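Local structure of variant surface glycoprotein MITat 1.13 (Trypanosoma brucei, 6Z8H) at residues E61-Y66 with D93-C98; K68-A73 with P86-A91; K137-G142 with K151-S156; A199-G204 with A218-T223. The protein probably forms a dense surface coat on the parasite, which evades host immunity by expressing a succession of antigenically distinct variants of this glycoprotein. All coordinates share one frame; numbering follows the deposited sequence.

Interaction 1: E61-Y66 with D93-C98; sequences ENSEAY and DILDIC
The two long antiparallel helices of the A-type variant surface glycoprotein fold, 34-75 and 78-129, pack here as a helical hairpin, the axes of the two segments 9.7 Å apart at closest and running at 152° to each other. Apolar contact centres on Leu95. Its CG stands anti to the backbone N (chi1 179°), which sets CD1 against Asn62 and Ser63 and CD2 against Tyr66, one turn on. CD1 touches Asn62 CB at 3.8 Å and Ser63 OG at 3.7 Å, while CD2 meets Tyr66 CB at 3.8 Å. The Tyr66 ring turns obliquely past that methyl, its side chain crossing Leu95 at about a right angle, and goes on to pack against Ala91 and Ala92 of the same helix 78-129.

The polar ends of Asn62 and Ser63 are buried and have their partners outside the two segments. Asn62 OD1 accepts from Ile284 N and Asn62 ND2 donates to Ser282 O, so the whole amide is fixed in rotation by the backbone of one loop. Ser63 OG is held by Glu59 O, one turn back, and by Arg99 NH2, just beyond Cys98.

A covalent link ties the same loop to the hairpin: Cys98, with SG anti to the backbone N (chi1 160°), forms a disulfide with Cys280. Asn62 and the disulfide thus secure neighbouring parts of the loop from the two helices. The amide nitrogen touches both Ile94 and Cys98, Asn62 ND2 lying 4.0 Å from Ile94 CG2 and 3.9 Å from Cys98 SG.

Interaction 2: K68-A73 with P86-A91; sequences KLVTAA and PLLGAA
No flat side chain belongs to either segment, so every contact across this part of the antiparallel helical hairpin is aliphatic; the aromatic rings come from elsewhere. Trp341 packs on Leu69, and Tyr336 and Phe296 pack on Leu87.

Between the helices the leucines interdigitate. Leu69 has CG anti to its carbonyl carbon (chi1 -73°) and points at helix 78-129, where its two methyls divide the work: CD2 meets Leu87 CD1 at 3.8 Å, and CD1 presses on Ala91 CB at 3.5 Å. The Leu69 and Leu87 side chains cross at about a right angle, branch against branch. Leu88 starts along the interface and bends into it at its end. Its CD2 rests against both Leu69 CB, 3.8 Å away, and Val70 CG2, also at 3.8 Å.

The segment axes lie 9.8 Å apart at closest; Ala91 receives a methyl of Leu69, and Ala73 one of Leu88. Helix 78-129 is kinked here: the N atoms of Pro86, which has no amide hydrogen, and of Leu87 and Ala90 make no bond to the turn before. On the side of Val70 and Leu88 the second subunit closes over the pair, its own Val70 packing on Val70 and its Gly372 on Leu88. The last contact, toward the closed end of the hairpin, is Ala73 CB against Leu88 CD1 at 3.9 Å.

Interaction 3: K137-G142 with K151-S156; sequences KIEFGG and KFRATS
Lys151 reaches along the loop with its chain extended beyond CG, and its NZ donates to Phe140 O at 2.7 Å, lying in the carbonyl plane. The same ammonium group forms a salt bridge with Asp144 OD1 and bonds Arg146 O, tying together the turn that connects the strands. A second salt bridge joins Glu139 OE2 and Arg153 NE at 3.2 Å; the Arg153 NE comes in above the carboxylate plane while OE2 lies in the guanidinium plane, the two planes being 48° apart. Lys137 NZ adds a long ion pair to Glu139 OE2 at 3.7 Å, so that one carboxylate faces two cations and is probably kept ionised.

Strands 135-139 and 152-155 run antiparallel. Lys137 N donates to Ala154 O in a nearly straight bond of 2.9 Å (173° at the hydrogen), and Glu139 N donates to Lys151 O. Lys137 O is shared: Arg153 N reaches it at 2.9 Å, almost along the C=O axis, and Ala154 N only weakly at 3.4 Å.

On the face of Ile138 and Phe152, Ile138 CG1 lies over the Phe152 ring, 3.8 Å from its centroid, in a CH-pi contact, while Ile138 CG2 sits over the centre of the Phe140 ring; Leu222 and Ile249 of the second subunit pack on Ile138 and Phe152. On the other face, Lys137 CB and Ala154 CB are squeezed to 3.2 Å. Two residues, Arg153 and Ala154, facing one, Lys137, make a classic beta bulge in an antiparallel hairpin.

Interaction 4: A199-G204 with A218-T223; sequences ATCASG and ANTHLT
Thr200 lies beside Thr223 on one face of the sheet, their CB atoms 4.1 Å apart and each OG1 anti to its carbonyl carbon. Their backbones form a hydrogen-bonded antiparallel pair: Thr200 N donates to Thr223 O at 2.9 Å, and Thr223 N returns a bond to Thr200 O at 2.7 Å, nearly along the C=O axis. Two waters fasten this pair further. One bonds Thr200 OG1 and donates to Thr223 O; the other bonds Thr223 OG1 at 2.7 Å and donates weakly to Thr200 O. Farther along, His221 N appears to donate to Ala202 O, whose position is less certain, and the bond from Ala202 N back to His221 O is weak.

On the opposite face, Cys201 and Leu222 form a non-hydrogen-bonded pair, Cys201 CB 4.2 Å from Leu222 CD1. Cys201 is in a disulfide with Cys211, and Cys201 SG touches Thr220 CG2 at 3.9 Å. Beyond the strands, Thr220 OG1 sits 3.2 Å from Ser203 CB and takes its hydrogen bond from Glu217 N.

The chemistry thus differs by face: the threonine pair carries water-bonded hydroxyls, whereas the apolar face of Cys201, which meets Leu147 of the second subunit, lies at the dimer interface.

In the fold
The four contacts form two pairs at opposite ends of an elongated molecule. Interactions 1 and 2 lie about 10 Å apart, centre to centre, along the same two helices, 34-75 and 78-129; interaction 2 is nested within the loop that interaction 1 closes, and Tyr66 CE1 packs on Leu88 O, joining the two. Interactions 3 and 4 follow in series along the chain, beyond helix 78-129, with centres about 9 Å apart. They share one antiparallel sheet, in which strand 135-139 adjoins strand 221-229, and Ile138 N probably bonds Leu222 O. Centres of interactions 1 and 3 are about 73 Å apart. Since all four touch the second subunit, dimerisation involves both the helical end and the sheet end.

Interaction 1: E61-Y66 with D93-C98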
loop_
_atom_site.group_PDB
_atom_site.type_symbol
_atom_site.label_atom_id
_atom_site.label_comp_id
_atom_site.label_asym_id
_atom_site.label_seq_id
_atom_site.Cartn_x
_atom_site.Cartn_y
_atom_site.Cartn_z
ATOM N N GLU A 61 8.864 15.947 9.875
ATOM C CA GLU A 61 9.623 16.691 10.867
ATOM C C GLU A 61 10.711 17.525 10.215
ATOM O O GLU A 61 10.947 18.656 10.635
ATOM C CB GLU A 61 10.254 15.756 11.901
ATOM C CG GLU A 61 9.268 15.095 12.834
ATOM C CD GLU A 61 9.942 14.270 13.908
ATOM O OE1 GLU A 61 11.181 14.315 14.036
ATOM O OE2 GLU A 61 9.216 13.560 14.612
ATOM N N ASN A 62 11.381 16.994 9.188
ATOM C CA ASN A 62 12.425 17.751 8.507
ATOM C C ASN A 62 11.838 18.936 7.735
ATOM O O ASN A 62 12.428 20.026 7.725
ATOM C CB ASN A 62 13.228 16.847 7.570
ATOM C CG ASN A 62 14.227 15.960 8.303
ATOM O OD1 ASN A 62 14.687 16.296 9.391
ATOM N ND2 ASN A 62 14.548 14.792 7.708
ATOM N N SER A 63 10.692 18.762 7.074
ATOM C CA SER A 63 10.071 19.898 6.406
ATOM C C SER A 63 9.722 20.988 7.401
ATOM O O SER A 63 9.995 22.174 7.141
ATOM C CB SER A 63 8.792 19.456 5.708
ATOM O OG SER A 63 9.070 18.631 4.604
ATOM N N GLU A 64 9.165 20.616 8.562
ATOM C CA GLU A 64 8.843 21.601 9.592
ATOM C C GLU A 64 10.106 22.275 10.123
ATOM O O GLU A 64 10.143 23.500 10.311
ATOM C CB GLU A 64 8.109 20.937 10.753
ATOM C CG GLU A 64 7.719 21.872 11.871
ATOM C CD GLU A 64 6.865 21.212 12.934
ATOM O OE1 GLU A 64 5.695 20.885 12.643
ATOM O OE2 GLU A 64 7.370 21.003 14.060
ATOM N N ALA A 65 11.163 21.497 10.353
ATOM C CA ALA A 65 12.384 22.074 10.888
ATOM C C ALA A 65 12.966 23.084 9.920
ATOM O O ALA A 65 13.439 24.149 10.338
ATOM C CB ALA A 65 13.402 20.977 11.179
ATOM N N TYR A 66 12.990 22.760 8.629
ATOM C CA TYR A 66 13.576 23.676 7.658
ATOM C C TYR A 66 12.769 24.953 7.577
ATOM O O TYR A 66 13.333 26.039 7.478
ATOM C CB TYR A 66 13.652 23.007 6.284
ATOM C CG TYR A 66 14.302 23.867 5.245
ATOM C CD1 TYR A 66 15.648 24.163 5.298
ATOM C CD2 TYR A 66 13.558 24.412 4.225
ATOM C CE1 TYR A 66 16.241 24.979 4.354
ATOM C CE2 TYR A 66 14.133 25.203 3.257
ATOM C CZ TYR A 66 15.479 25.504 3.338
ATOM O OH TYR A 66 16.025 26.308 2.368
ATOM N N ASP A 93 20.135 20.238 2.464
ATOM C CA ASP A 93 20.733 18.992 1.998
ATOM C C ASP A 93 20.026 17.797 2.629
ATOM O O ASP A 93 19.638 16.850 1.931
ATOM C CB ASP A 93 22.216 18.972 2.354
ATOM C CG ASP A 93 23.054 19.735 1.385
ATOM O OD1 ASP A 93 22.581 19.989 0.262
ATOM O OD2 ASP A 93 24.204 20.061 1.754
ATOM N N ILE A 94 19.852 17.825 3.953
ATOM C CA ILE A 94 19.191 16.720 4.646
ATOM C C ILE A 94 17.779 16.503 4.110
ATOM O O ILE A 94 17.366 15.375 3.817
ATOM C CB ILE A 94 19.199 16.970 6.162
ATOM C CG1 ILE A 94 20.637 16.865 6.704
ATOM C CG2 ILE A 94 18.293 15.912 6.843
ATOM C CD1 ILE A 94 20.809 17.473 8.084
ATOM N N LEU A 95 17.023 17.585 3.949
ATOM C CA LEU A 95 15.632 17.457 3.535
ATOM C C LEU A 95 15.548 16.951 2.105
ATOM O O LEU A 95 14.697 16.120 1.778
ATOM C CB LEU A 95 14.948 18.818 3.675
ATOM C CG LEU A 95 13.491 18.944 3.274
ATOM C CD1 LEU A 95 12.676 17.851 3.935
ATOM C CD2 LEU A 95 12.968 20.348 3.597
ATOM N N ASP A 96 16.380 17.473 1.213
ATOM C CA ASP A 96 16.331 17.042 -0.178
ATOM C C ASP A 96 16.671 15.557 -0.301
ATOM O O ASP A 96 16.004 14.818 -1.032
ATOM C CB ASP A 96 17.250 17.914 -1.040
ATOM C CG ASP A 96 16.943 17.784 -2.512
ATOM O OD1 ASP A 96 15.847 18.214 -2.935
ATOM O OD2 ASP A 96 17.800 17.299 -3.263
ATOM N N ILE A 97 17.720 15.115 0.395
ATOM C CA ILE A 97 18.110 13.706 0.331
ATOM C C ILE A 97 17.005 12.833 0.918
ATOM O O ILE A 97 16.648 11.778 0.363
ATOM C CB ILE A 97 19.465 13.487 1.036
ATOM C CG1 ILE A 97 20.607 14.033 0.187
ATOM C CG2 ILE A 97 19.636 11.968 1.335
ATOM C CD1 ILE A 97 21.829 14.386 0.990
ATOM N N CYS A 98 16.442 13.276 2.044
ATOM C CA CYS A 98 15.340 12.567 2.690
ATOM C C CYS A 98 14.191 12.352 1.715
ATOM O O CYS A 98 13.682 11.233 1.560
ATOM C CB CYS A 98 14.911 13.412 3.896
ATOM S SG CYS A 98 13.249 13.057 4.481
#

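Interaction 2: K68-A73 with P86-A91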
loop_
_atom_site.group_PDB
_atom_site.type_symbol
_atom_site.label_atom_id
_atom_site.label_comp_id
_atom_site.label_asym_id
_atom_site.label_seq_id
_atom_site.Cartn_x
_atom_site.Cartn_y
_atom_site.Cartn_z
ATOM N N LYS A 68 11.076 26.241 9.945
ATOM C CA LYS A 68 11.357 26.885 11.254
ATOM C C LYS A 68 12.688 27.641 11.158
ATOM O O LYS A 68 12.773 28.750 11.720
ATOM C CB LYS A 68 11.396 25.834 12.369
ATOM C CG LYS A 68 10.062 25.571 13.055
ATOM C CD LYS A 68 10.195 25.130 14.497
ATOM C CE LYS A 68 9.475 23.832 14.789
ATOM N NZ LYS A 68 9.701 23.379 16.181
ATOM N N LEU A 69 13.682 27.063 10.472
ATOM C CA LEU A 69 15.010 27.663 10.326
ATOM C C LEU A 69 14.942 28.888 9.420
ATOM O O LEU A 69 15.539 29.922 9.718
ATOM C CB LEU A 69 16.014 26.663 9.755
ATOM C CG LEU A 69 16.509 25.545 10.676
ATOM C CD1 LEU A 69 17.351 24.567 9.897
ATOM C CD2 LEU A 69 17.316 26.181 11.794
ATOM N N VAL A 70 14.253 28.783 8.278
ATOM C CA VAL A 70 14.189 29.925 7.366
ATOM C C VAL A 70 13.489 31.092 8.040
ATOM O O VAL A 70 13.950 32.245 7.980
ATOM C CB VAL A 70 13.512 29.531 6.043
ATOM C CG1 VAL A 70 13.281 30.754 5.176
ATOM C CG2 VAL A 70 14.334 28.503 5.317
ATOM N N THR A 71 12.352 30.815 8.674
ATOM C CA THR A 71 11.581 31.869 9.315
ATOM C C THR A 71 12.380 32.526 10.426
ATOM O O THR A 71 12.456 33.752 10.514
ATOM C CB THR A 71 10.277 31.289 9.860
ATOM O OG1 THR A 71 9.547 30.602 8.818
ATOM C CG2 THR A 71 9.405 32.360 10.470
ATOM N N ALA A 72 13.015 31.727 11.272
ATOM C CA ALA A 72 13.820 32.284 12.352
ATOM C C ALA A 72 15.023 33.055 11.820
ATOM O O ALA A 72 15.398 34.085 12.382
ATOM C CB ALA A 72 14.265 31.141 13.275
ATOM N N ALA A 73 15.686 32.530 10.785
ATOM C CA ALA A 73 16.831 33.219 10.225
ATOM C C ALA A 73 16.446 34.596 9.737
ATOM O O ALA A 73 17.250 35.518 9.830
ATOM C CB ALA A 73 17.407 32.410 9.073
ATOM N N PRO A 86 24.507 28.742 9.695
ATOM C CA PRO A 86 25.230 27.507 9.343
ATOM C C PRO A 86 24.347 26.275 9.265
ATOM O O PRO A 86 24.814 25.243 8.776
ATOM C CB PRO A 86 26.266 27.358 10.472
ATOM C CG PRO A 86 26.461 28.781 10.972
ATOM C CD PRO A 86 25.089 29.397 10.883
ATOM N N LEU A 87 23.120 26.359 9.754
ATOM C CA LEU A 87 22.200 25.240 9.685
ATOM C C LEU A 87 21.438 25.194 8.380
ATOM O O LEU A 87 20.897 24.131 8.034
ATOM C CB LEU A 87 21.243 25.342 10.865
ATOM C CG LEU A 87 21.874 25.479 12.256
ATOM C CD1 LEU A 87 20.771 25.717 13.333
ATOM C CD2 LEU A 87 22.777 24.315 12.641
ATOM N N LEU A 88 21.353 26.294 7.639
ATOM C CA LEU A 88 20.366 26.339 6.563
ATOM C C LEU A 88 20.737 25.469 5.366
ATOM O O LEU A 88 19.911 24.698 4.883
ATOM C CB LEU A 88 20.173 27.781 6.099
ATOM C CG LEU A 88 19.294 28.649 6.991
ATOM C CD1 LEU A 88 19.454 30.139 6.648
ATOM C CD2 LEU A 88 17.862 28.321 6.841
ATOM N N GLY A 89 21.950 25.587 4.854
ATOM C CA GLY A 89 22.353 24.810 3.695
ATOM C C GLY A 89 22.393 23.327 4.021
ATOM O O GLY A 89 21.909 22.486 3.256
ATOM N N ALA A 90 22.920 23.001 5.193
ATOM C CA ALA A 90 22.993 21.616 5.635
ATOM C C ALA A 90 21.591 21.037 5.797
ATOM O O ALA A 90 21.343 19.863 5.471
ATOM C CB ALA A 90 23.810 21.545 6.939
ATOM N N ALA A 91 20.683 21.811 6.382
ATOM C CA ALA A 91 19.296 21.357 6.524
ATOM C C ALA A 91 18.630 21.148 5.165
ATOM O O ALA A 91 17.866 20.194 4.980
ATOM C CB ALA A 91 18.513 22.315 7.420
#

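Interaction 3: K137-G142 with K151-S156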
loop_
_atom_site.group_PDB
_atom_site.type_symbol
_atom_site.label_atom_id
_atom_site.label_comp_id
_atom_site.label_asym_id
_atom_site.label_seq_id
_atom_site.Cartn_x
_atom_site.Cartn_y
_atom_site.Cartn_z
ATOM N N LYS A 137 -19.064 -41.299 2.013
ATOM C CA LYS A 137 -18.975 -42.658 2.539
ATOM C C LYS A 137 -20.305 -43.361 2.306
ATOM O O LYS A 137 -21.315 -42.991 2.909
ATOM C CB LYS A 137 -18.597 -42.644 4.017
ATOM C CG LYS A 137 -18.286 -44.023 4.593
ATOM C CD LYS A 137 -17.682 -43.901 6.004
ATOM C CE LYS A 137 -18.540 -44.652 7.005
ATOM N NZ LYS A 137 -17.705 -45.497 7.900
ATOM N N ILE A 138 -20.295 -44.329 1.403
ATOM C CA ILE A 138 -21.448 -45.189 1.162
ATOM C C ILE A 138 -21.363 -46.405 2.069
ATOM O O ILE A 138 -20.331 -47.086 2.114
ATOM C CB ILE A 138 -21.500 -45.620 -0.311
ATOM C CG1 ILE A 138 -21.720 -44.412 -1.213
ATOM C CG2 ILE A 138 -22.577 -46.715 -0.501
ATOM C CD1 ILE A 138 -21.418 -44.681 -2.669
ATOM N N GLU A 139 -22.448 -46.675 2.791
ATOM C CA GLU A 139 -22.632 -47.926 3.519
ATOM C C GLU A 139 -23.854 -48.603 2.917
ATOM O O GLU A 139 -24.977 -48.117 3.068
ATOM C CB GLU A 139 -22.839 -47.657 5.003
ATOM C CG GLU A 139 -21.813 -46.732 5.628
ATOM C CD GLU A 139 -22.182 -46.387 7.054
ATOM O OE1 GLU A 139 -23.272 -46.817 7.491
ATOM O OE2 GLU A 139 -21.386 -45.703 7.730
ATOM N N PHE A 140 -23.633 -49.704 2.218
ATOM C CA PHE A 140 -24.725 -50.319 1.466
ATOM C C PHE A 140 -25.850 -50.889 2.328
ATOM O O PHE A 140 -26.937 -51.131 1.789
ATOM C CB PHE A 140 -24.150 -51.344 0.508
ATOM C CG PHE A 140 -23.616 -50.744 -0.762
ATOM C CD1 PHE A 140 -24.482 -50.282 -1.746
ATOM C CD2 PHE A 140 -22.254 -50.621 -0.965
ATOM C CE1 PHE A 140 -24.005 -49.746 -2.916
ATOM C CE2 PHE A 140 -21.766 -50.080 -2.129
ATOM C CZ PHE A 140 -22.641 -49.635 -3.109
ATOM N N GLY A 141 -25.661 -51.021 3.641
ATOM C CA GLY A 141 -26.754 -51.259 4.558
ATOM C C GLY A 141 -26.927 -52.695 5.037
ATOM O O GLY A 141 -27.498 -52.899 6.111
ATOM N N GLY A 142 -26.478 -53.693 4.265
ATOM C CA GLY A 142 -26.568 -55.091 4.654
ATOM C C GLY A 142 -27.708 -55.872 4.032
ATOM O O GLY A 142 -27.781 -57.092 4.234
ATOM N N LYS A 151 -28.012 -44.027 1.928
ATOM C CA LYS A 151 -26.846 -44.869 2.157
ATOM C C LYS A 151 -25.540 -44.088 2.149
ATOM O O LYS A 151 -24.480 -44.663 2.430
ATOM C CB LYS A 151 -26.801 -46.013 1.145
ATOM C CG LYS A 151 -27.998 -46.977 1.277
ATOM C CD LYS A 151 -27.849 -48.222 0.436
ATOM C CE LYS A 151 -29.024 -49.196 0.596
ATOM N NZ LYS A 151 -28.763 -50.457 -0.123
ATOM N N PHE A 152 -25.597 -42.785 1.877
ATOM C CA PHE A 152 -24.434 -41.908 2.016
ATOM C C PHE A 152 -24.438 -41.394 3.443
ATOM O O PHE A 152 -25.123 -40.424 3.772
ATOM C CB PHE A 152 -24.507 -40.743 1.048
ATOM C CG PHE A 152 -24.254 -41.118 -0.374
ATOM C CD1 PHE A 152 -25.222 -41.770 -1.131
ATOM C CD2 PHE A 152 -23.028 -40.853 -0.953
ATOM C CE1 PHE A 152 -24.973 -42.072 -2.455
ATOM C CE2 PHE A 152 -22.785 -41.154 -2.259
ATOM C CZ PHE A 152 -23.736 -41.771 -3.008
ATOM N N ARG A 153 -23.703 -42.073 4.321
ATOM C CA ARG A 153 -23.744 -41.637 5.709
ATOM C C ARG A 153 -22.750 -40.514 5.970
ATOM O O ARG A 153 -23.043 -39.577 6.721
ATOM C CB ARG A 153 -23.515 -42.789 6.673
ATOM C CG ARG A 153 -24.014 -42.431 8.065
ATOM C CD ARG A 153 -23.714 -43.504 9.070
ATOM N NE ARG A 153 -22.389 -43.377 9.664
ATOM C CZ ARG A 153 -22.085 -42.534 10.646
ATOM N NH1 ARG A 153 -23.005 -41.714 11.132
ATOM N NH2 ARG A 153 -20.852 -42.507 11.134
ATOM N N ALA A 154 -21.581 -40.568 5.350
ATOM C CA ALA A 154 -20.676 -39.436 5.342
ATOM C C ALA A 154 -20.881 -38.728 4.016
ATOM O O ALA A 154 -20.976 -39.386 2.958
ATOM C CB ALA A 154 -19.213 -39.850 5.525
ATOM N N THR A 155 -21.065 -37.407 4.105
ATOM C CA THR A 155 -21.159 -36.531 2.968
ATOM C C THR A 155 -20.495 -35.208 3.288
ATOM O O THR A 155 -20.996 -34.145 2.905
ATOM C CB THR A 155 -22.598 -36.244 2.586
ATOM O OG1 THR A 155 -23.304 -35.790 3.742
ATOM C CG2 THR A 155 -23.238 -37.461 2.045
ATOM N N SER A 156 -19.386 -35.251 4.037
ATOM C CA SER A 156 -18.600 -34.061 4.351
ATOM C C SER A 156 -17.895 -33.470 3.137
ATOM O O SER A 156 -17.348 -32.365 3.245
ATOM C CB SER A 156 -17.562 -34.419 5.411
ATOM O OG SER A 156 -16.729 -35.465 4.951
#

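Interaction 4: A199-G204 with A218-T223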
loop_
_atom_site.group_PDB
_atom_site.type_symbol
_atom_site.label_atom_id
_atom_site.label_comp_id
_atom_site.label_asym_id
_atom_site.label_seq_id
_atom_site.Cartn_x
_atom_site.Cartn_y
_atom_site.Cartn_z
ATOM N N ALA A 199 -9.097 -43.412 -0.753
ATOM C CA ALA A 199 -10.112 -44.441 -0.933
ATOM C C ALA A 199 -10.007 -45.477 0.167
ATOM O O ALA A 199 -8.911 -45.804 0.629
ATOM C CB ALA A 199 -9.972 -45.097 -2.305
ATOM N N THR A 200 -11.176 -45.932 0.618
ATOM C CA THR A 200 -11.302 -47.048 1.561
ATOM C C THR A 200 -12.483 -47.906 1.130
ATOM O O THR A 200 -13.579 -47.376 0.915
ATOM C CB THR A 200 -11.585 -46.543 2.987
ATOM O OG1 THR A 200 -10.656 -45.490 3.323
ATOM C CG2 THR A 200 -11.509 -47.662 4.008
ATOM N N CYS A 201 -12.266 -49.222 1.021
ATOM C CA CYS A 201 -13.324 -50.170 0.689
ATOM C C CYS A 201 -13.335 -51.320 1.679
ATOM O O CYS A 201 -12.331 -51.709 2.290
ATOM C CB CYS A 201 -13.229 -50.637 -0.765
ATOM S SG CYS A 201 -14.618 -51.668 -1.383
ATOM N N ALA A 202 -14.507 -51.838 1.875
ATOM C CA ALA A 202 -14.575 -52.926 2.831
ATOM C C ALA A 202 -15.805 -53.707 2.460
ATOM O O ALA A 202 -16.901 -53.157 2.545
ATOM C CB ALA A 202 -14.695 -52.379 4.244
ATOM N N SER A 203 -15.615 -54.955 2.061
ATOM C CA SER A 203 -16.685 -55.850 1.675
ATOM C C SER A 203 -16.758 -56.967 2.700
ATOM O O SER A 203 -15.803 -57.202 3.448
ATOM C CB SER A 203 -16.405 -56.397 0.274
ATOM O OG SER A 203 -15.075 -56.882 0.204
ATOM N N GLY A 204 -17.923 -57.595 2.765
ATOM C CA GLY A 204 -18.178 -58.653 3.719
ATOM C C GLY A 204 -18.828 -58.145 4.998
ATOM O O GLY A 204 -18.850 -56.944 5.291
ATOM N N ALA A 218 -23.403 -56.316 0.045
ATOM C CA ALA A 218 -24.422 -55.527 0.723
ATOM C C ALA A 218 -23.943 -54.918 2.030
ATOM O O ALA A 218 -24.504 -53.900 2.450
ATOM C CB ALA A 218 -25.654 -56.405 0.985
ATOM N N ASN A 219 -22.915 -55.485 2.661
ATOM C CA ASN A 219 -22.353 -54.915 3.876
ATOM C C ASN A 219 -21.195 -53.970 3.582
ATOM O O ASN A 219 -20.545 -53.517 4.518
ATOM C CB ASN A 219 -21.885 -56.016 4.828
ATOM C CG ASN A 219 -23.003 -56.931 5.228
ATOM O OD1 ASN A 219 -23.771 -56.627 6.144
ATOM N ND2 ASN A 219 -23.120 -58.055 4.534
ATOM N N THR A 220 -20.891 -53.720 2.312
ATOM C CA THR A 220 -19.669 -53.004 1.934
ATOM C C THR A 220 -19.715 -51.507 2.272
ATOM O O THR A 220 -20.750 -50.854 2.138
ATOM C CB THR A 220 -19.403 -53.219 0.432
ATOM O OG1 THR A 220 -19.090 -54.599 0.167
ATOM C CG2 THR A 220 -18.232 -52.361 -0.071
ATOM N N HIS A 221 -18.611 -51.008 2.825
ATOM C CA HIS A 221 -18.397 -49.575 3.012
ATOM C C HIS A 221 -17.391 -49.088 1.979
ATOM O O HIS A 221 -16.278 -49.610 1.892
ATOM C CB HIS A 221 -17.905 -49.232 4.422
ATOM C CG HIS A 221 -18.933 -49.448 5.494
ATOM N ND1 HIS A 221 -18.808 -48.924 6.764
ATOM C CD2 HIS A 221 -20.100 -50.136 5.487
ATOM C CE1 HIS A 221 -19.852 -49.282 7.492
ATOM N NE2 HIS A 221 -20.658 -50.004 6.737
ATOM N N LEU A 222 -17.771 -48.061 1.223
ATOM C CA LEU A 222 -16.913 -47.462 0.205
ATOM C C LEU A 222 -16.791 -45.988 0.535
ATOM O O LEU A 222 -17.809 -45.297 0.583
ATOM C CB LEU A 222 -17.531 -47.601 -1.185
ATOM C CG LEU A 222 -16.842 -47.011 -2.420
ATOM C CD1 LEU A 222 -15.460 -47.556 -2.626
ATOM C CD2 LEU A 222 -17.718 -47.315 -3.646
ATOM N N THR A 223 -15.568 -45.533 0.781
ATOM C CA THR A 223 -15.318 -44.155 1.227
ATOM C C THR A 223 -14.338 -43.513 0.253
ATOM O O THR A 223 -13.296 -44.077 -0.005
ATOM C CB THR A 223 -14.731 -44.017 2.623
ATOM O OG1 THR A 223 -15.434 -44.862 3.526
ATOM C CG2 THR A 223 -14.752 -42.592 3.119
HETATM O O HOH W 1 -11.168 -43.076 1.844
HETATM O O HOH W 2 -14.923 -47.478 3.724
#